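Local atomic coordinates of beta-galacturonidase (Eisenbergiella tayi, PDB entry 6NCW), a protein that probably hydrolyses beta-linked hexuronides, in particular beta-galacturonides, as a glycoside hydrolase of family 2. Residues M293-D296 with L297-K301. Residues are numbered along the deposited sequence; the frame is centred on the assembly and turned at random.
Sequences MQHD and LMLIK
Gln294 lays its carboxamide across Met298, one turn further along helix 290-302, with NE2 3.4 Å from Met298 CG and the two side chains crossing at about a right angle. The helix links strands 268-276 and 307-309 in a beta-alpha-beta crossover of the TIM barrel domain. CG of Gln294 stands opposite the backbone N (chi1 -174°) and the chain then bends at chi2, which carries the amide along the helix toward its C-terminal end, over Leu297 and Met298. OE1 accordingly reaches Leu297 CD1 at 3.8 Å, while NE2 is hydrogen-bonded to Gln326 of helix 317-326, a bond that helps to fix the rotation of the amide. The same Gln326 OE1 accepts a bond from Lys301 NZ, so one acceptor ties two turns of the helix to its neighbour.

Met298 is bent at its last torsion, chi3 -57°, and this turns CE back to within 4.0 Å of His295 CA. On this flank Pro38 of the second subunit packs on both Gln294 and Met298. The His295 imidazole and Leu299 meet more loosely, CD1 of the leucine lying 4.0 Å from CE1, and Pro47 of the second subunit packs on that leucine.

Leu297 and Ile300 face the barrel, where both touch Ile308 of strand 307-309. The carboxylate of Asp296 is gripped by two salt bridges, OD1 to Arg539 and OD2 to Arg277, a pairing that would probably favour its charged form. Four successive backbone bonds run from Met293-Leu297 to Asp296-Ile300; in the last, Ile300 N meets Asp296 O at 2.9 Å with an N-H...O angle of 166°, and Ile300 CG1 rests 3.2 Å from that same Asp296 O.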
loop_
_atom_site.group_PDB
_atom_site.type_symbol
_atom_site.label_atom_id
_atom_site.label_comp_id
_atom_site.label_asym_id
_atom_site.label_seq_id
_atom_site.Cartn_x
_atom_site.Cartn_y
_atom_site.Cartn_z
ATOM N N MET A 293 -5.939 -22.348 10.603
ATOM C CA MET A 293 -7.274 -22.446 11.190
ATOM C C MET A 293 -7.315 -21.823 12.564
ATOM O O MET A 293 -8.192 -21.011 12.864
ATOM C CB MET A 293 -7.699 -23.909 11.300
ATOM C CG MET A 293 -7.964 -24.553 9.978
ATOM S SD MET A 293 -8.439 -26.285 10.201
ATOM C CE MET A 293 -8.723 -26.679 8.473
ATOM N N GLN A 294 -6.408 -22.257 13.443
ATOM C CA GLN A 294 -6.413 -21.763 14.808
ATOM C C GLN A 294 -6.103 -20.273 14.846
ATOM O O GLN A 294 -6.668 -19.534 15.664
ATOM C CB GLN A 294 -5.418 -22.562 15.660
ATOM C CG GLN A 294 -5.438 -22.218 17.136
ATOM C CD GLN A 294 -6.839 -22.254 17.731
ATOM O OE1 GLN A 294 -7.737 -22.901 17.195
ATOM N NE2 GLN A 294 -7.028 -21.552 18.844
ATOM N N HIS A 295 -5.231 -19.803 13.951
ATOM C CA HIS A 295 -4.959 -18.369 13.885
ATOM C C HIS A 295 -6.236 -17.582 13.580
ATOM O O HIS A 295 -6.542 -16.598 14.263
ATOM C CB HIS A 295 -3.884 -18.077 12.844
ATOM C CG HIS A 295 -3.332 -16.697 12.945
ATOM N ND1 HIS A 295 -3.735 -15.667 12.122
ATOM C CD2 HIS A 295 -2.446 -16.160 13.816
ATOM C CE1 HIS A 295 -3.093 -14.562 12.458
ATOM N NE2 HIS A 295 -2.320 -14.828 13.495
ATOM N N ASP A 296 -7.004 -18.017 12.572
ATOM C CA ASP A 296 -8.323 -17.431 12.326
ATOM C C ASP A 296 -9.204 -17.502 13.573
ATOM O O ASP A 296 -9.867 -16.522 13.936
ATOM C CB ASP A 296 -9.032 -18.127 11.162
ATOM C CG ASP A 296 -8.497 -17.710 9.781
ATOM O OD1 ASP A 296 -7.511 -16.934 9.692
ATOM O OD2 ASP A 296 -9.064 -18.199 8.770
ATOM N N LEU A 297 -9.256 -18.669 14.226
ATOM C CA LEU A 297 -10.163 -18.811 15.360
ATOM C C LEU A 297 -9.787 -17.855 16.485
ATOM O O LEU A 297 -10.671 -17.284 17.138
ATOM C CB LEU A 297 -10.194 -20.262 15.844
ATOM C CG LEU A 297 -11.047 -21.132 14.919
ATOM C CD1 LEU A 297 -11.038 -22.613 15.294
ATOM C CD2 LEU A 297 -12.458 -20.582 14.905
ATOM N N MET A 298 -8.484 -17.628 16.696
ATOM C CA MET A 298 -8.057 -16.707 17.744
ATOM C C MET A 298 -8.404 -15.259 17.408
ATOM O O MET A 298 -8.740 -14.487 18.310
ATOM C CB MET A 298 -6.552 -16.867 18.010
ATOM C CG MET A 298 -6.211 -18.219 18.619
ATOM S SD MET A 298 -4.495 -18.394 19.163
ATOM C CE MET A 298 -3.558 -18.039 17.640
ATOM N N LEU A 299 -8.347 -14.870 16.128
ATOM C CA LEU A 299 -8.817 -13.542 15.770
ATOM C C LEU A 299 -10.317 -13.433 15.992
ATOM O O LEU A 299 -10.801 -12.463 16.588
ATOM C CB LEU A 299 -8.458 -13.220 14.316
ATOM C CG LEU A 299 -6.966 -13.137 14.012
ATOM C CD1 LEU A 299 -6.702 -12.931 12.489
ATOM C CD2 LEU A 299 -6.328 -12.016 14.821
ATOM N N ILE A 300 -11.057 -14.457 15.564
ATOM C CA ILE A 300 -12.510 -14.449 15.702
ATOM C C ILE A 300 -12.917 -14.401 17.177
ATOM O O ILE A 300 -13.834 -13.658 17.558
ATOM C CB ILE A 300 -13.089 -15.665 14.948
ATOM C CG1 ILE A 300 -12.886 -15.460 13.427
ATOM C CG2 ILE A 300 -14.529 -15.897 15.307
ATOM C CD1 ILE A 300 -13.233 -16.687 12.565
ATOM N N LYS A 301 -12.202 -15.129 18.042
ATOM C CA LYS A 301 -12.455 -15.020 19.482
ATOM C C LYS A 301 -12.070 -13.640 20.019
ATOM O O LYS A 301 -12.769 -13.092 20.872
ATOM C CB LYS A 301 -11.709 -16.126 20.246
ATOM C CG LYS A 301 -12.383 -17.482 20.147
ATOM C CD LYS A 301 -11.430 -18.668 20.416
ATOM C CE LYS A 301 -10.590 -18.494 21.685
ATOM N NZ LYS A 301 -9.775 -19.731 22.035
#